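Local coordinates for bifunctional GH43-CE protein (Bacteroides eggerthii, PDB 6MLY) that probably hydrolyses beta-1,4-xylosidic linkages of xylan-type chains through a family 43 glycoside hydrolase domain and carries a carbohydrate esterase domain alongside it, at residues L398-R403 and F444-D449. Sequence-based numbering, arbitrary orientation.
Sequences LSLFQR and FKAECD
Leu400 meets Cys448 with both of its methyls and touches Ala446 with CG and CD2. Its CB heads toward segment 444-449, and CG, anti to the carbonyl carbon (chi1 -60°), comes 4.1 Å from Ala446 CB. Beyond CG the branches diverge. CD2 touches Cys448 SG at 3.7 Å and also rests on Ala446 CB. CD1 lies 3.8 Å from the backbone O of Glu447 and also borders the sulfur. Leu398, two residues earlier, sends CD2 against the alanine too, 3.5 Å from Ala446 CB, and its CB faces Phe444 CB. No hydrogen bond joins the segments, whose strands run at 22° to each other with axes 7.5 Å apart, as befits facing layers of the beta-sandwich in the concanavalin A-like domain. Strand 395-401 belongs to one antiparallel sheet, next to strand 488-491, and strand 441-449 to the other, flanked by strands 378-386 and 456-462. An alanine in place of Leu400 would probably open a gap between the sheets, with Cys448 SG losing both leucine methyls and Ala446 CB losing CG and CD2. Phe459, from strand 456-462, packs against both Leu400 and Ala446, whereas Glu447 CB points away from segment 398-403, and OE1 and OE2 hydrogen-bond to Tyr460 OH and Ser515 OG.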
loop_
_atom_site.group_PDB
_atom_site.type_symbol
_atom_site.label_atom_id
_atom_site.label_comp_id
_atom_site.label_asym_id
_atom_site.label_seq_id
_atom_site.Cartn_x
_atom_site.Cartn_y
_atom_site.Cartn_z
ATOM N N LEU A 398 2.599 2.694 -13.044
ATOM C CA LEU A 398 1.407 2.759 -12.194
ATOM C C LEU A 398 1.845 3.194 -10.789
ATOM O O LEU A 398 2.928 2.811 -10.341
ATOM C CB LEU A 398 0.750 1.375 -12.169
ATOM C CG LEU A 398 -0.566 1.263 -11.403
ATOM C CD1 LEU A 398 -1.703 1.886 -12.197
ATOM C CD2 LEU A 398 -0.883 -0.189 -11.082
ATOM N N SER A 399 1.017 4.007 -10.118
ATOM C CA SER A 399 1.344 4.515 -8.781
ATOM C C SER A 399 0.132 4.418 -7.848
ATOM O O SER A 399 -1.000 4.601 -8.278
ATOM C CB SER A 399 1.854 5.933 -8.845
ATOM O OG SER A 399 1.864 6.530 -7.552
ATOM N N LEU A 400 0.402 4.101 -6.576
ATOM C CA LEU A 400 -0.475 4.434 -5.469
ATOM C C LEU A 400 -0.016 5.798 -4.951
ATOM O O LEU A 400 1.091 5.918 -4.426
ATOM C CB LEU A 400 -0.394 3.353 -4.386
ATOM C CG LEU A 400 -0.784 1.948 -4.842
ATOM C CD1 LEU A 400 -0.551 0.922 -3.744
ATOM C CD2 LEU A 400 -2.228 1.899 -5.309
ATOM N N PHE A 401 -0.873 6.814 -5.137
ATOM C CA PHE A 401 -0.427 8.197 -5.243
ATOM C C PHE A 401 -0.938 9.050 -4.074
ATOM O O PHE A 401 -2.142 9.241 -3.907
ATOM C CB PHE A 401 -0.874 8.779 -6.586
ATOM C CG PHE A 401 -0.448 10.205 -6.817
ATOM C CD1 PHE A 401 0.825 10.497 -7.285
ATOM C CD2 PHE A 401 -1.321 11.255 -6.569
ATOM C CE1 PHE A 401 1.219 11.809 -7.495
ATOM C CE2 PHE A 401 -0.929 12.568 -6.783
ATOM C CZ PHE A 401 0.338 12.843 -7.246
ATOM N N GLN A 402 0.013 9.539 -3.268
ATOM C CA GLN A 402 -0.150 10.740 -2.447
ATOM C C GLN A 402 1.240 11.358 -2.207
ATOM O O GLN A 402 2.097 11.282 -3.083
ATOM C CB GLN A 402 -0.919 10.437 -1.160
ATOM C CG GLN A 402 -1.690 11.648 -0.647
ATOM C CD GLN A 402 -2.255 11.435 0.732
ATOM O OE1 GLN A 402 -2.974 10.472 0.980
ATOM N NE2 GLN A 402 -1.943 12.341 1.642
ATOM N N ARG A 403 1.454 11.994 -1.048
ATOM C CA ARG A 403 2.743 12.575 -0.696
ATOM C C ARG A 403 3.735 11.435 -0.471
ATOM O O ARG A 403 4.825 11.439 -1.029
ATOM C CB ARG A 403 2.633 13.437 0.564
ATOM C CG ARG A 403 3.959 13.994 1.063
ATOM C CD ARG A 403 3.848 14.506 2.487
ATOM N NE ARG A 403 4.972 15.356 2.861
ATOM C CZ ARG A 403 5.005 16.680 2.728
ATOM N NH1 ARG A 403 3.949 17.334 2.270
ATOM N NH2 ARG A 403 6.096 17.347 3.060
ATOM N N PHE A 444 1.765 -4.169 -15.223
ATOM C CA PHE A 444 1.932 -3.764 -13.820
ATOM C C PHE A 444 0.618 -3.961 -13.057
ATOM O O PHE A 444 -0.464 -3.921 -13.641
ATOM C CB PHE A 444 2.386 -2.308 -13.699
ATOM C CG PHE A 444 3.749 -2.021 -14.276
ATOM C CD1 PHE A 444 4.898 -2.473 -13.644
ATOM C CD2 PHE A 444 3.887 -1.300 -15.449
ATOM C CE1 PHE A 444 6.151 -2.205 -14.174
ATOM C CE2 PHE A 444 5.141 -1.033 -15.980
ATOM C CZ PHE A 444 6.271 -1.485 -15.340
ATOM N N LYS A 445 0.752 -4.159 -11.741
ATOM C CA LYS A 445 -0.355 -4.392 -10.821
ATOM C C LYS A 445 -0.011 -3.713 -9.490
ATOM O O LYS A 445 1.149 -3.656 -9.098
ATOM C CB LYS A 445 -0.593 -5.900 -10.668
ATOM C CG LYS A 445 -1.760 -6.315 -9.777
ATOM C CD LYS A 445 -2.335 -7.693 -10.106
ATOM C CE LYS A 445 -1.437 -8.843 -9.698
ATOM N NZ LYS A 445 -2.066 -10.162 -9.956
ATOM N N ALA A 446 -1.031 -3.171 -8.824
ATOM C CA ALA A 446 -0.884 -2.544 -7.517
ATOM C C ALA A 446 -2.058 -2.976 -6.636
ATOM O O ALA A 446 -3.199 -2.703 -6.975
ATOM C CB ALA A 446 -0.826 -1.045 -7.672
ATOM N N GLU A 447 -1.755 -3.669 -5.534
ATOM C CA GLU A 447 -2.753 -4.177 -4.593
ATOM C C GLU A 447 -2.845 -3.229 -3.393
ATOM O O GLU A 447 -1.886 -2.524 -3.075
ATOM C CB GLU A 447 -2.394 -5.585 -4.113
ATOM C CG GLU A 447 -2.337 -6.623 -5.222
ATOM C CD GLU A 447 -2.321 -8.061 -4.730
ATOM O OE1 GLU A 447 -1.375 -8.417 -3.992
ATOM O OE2 GLU A 447 -3.264 -8.812 -5.073
ATOM N N CYS A 448 -4.015 -3.236 -2.742
ATOM C CA CYS A 448 -4.310 -2.416 -1.566
ATOM C C CYS A 448 -5.072 -3.254 -0.532
ATOM O O CYS A 448 -6.126 -3.821 -0.842
ATOM C CB CYS A 448 -5.172 -1.207 -1.920
ATOM S SG CYS A 448 -4.344 0.031 -2.960
ATOM N N ASP A 449 -4.528 -3.323 0.688
ATOM C CA ASP A 449 -5.214 -3.938 1.818
ATOM C C ASP A 449 -5.498 -2.846 2.853
ATOM O O ASP A 449 -4.587 -2.394 3.555
ATOM C CB ASP A 449 -4.424 -5.104 2.428
ATOM C CG ASP A 449 -5.258 -5.968 3.364
ATOM O OD1 ASP A 449 -6.497 -5.871 3.289
ATOM O OD2 ASP A 449 -4.675 -6.725 4.163
#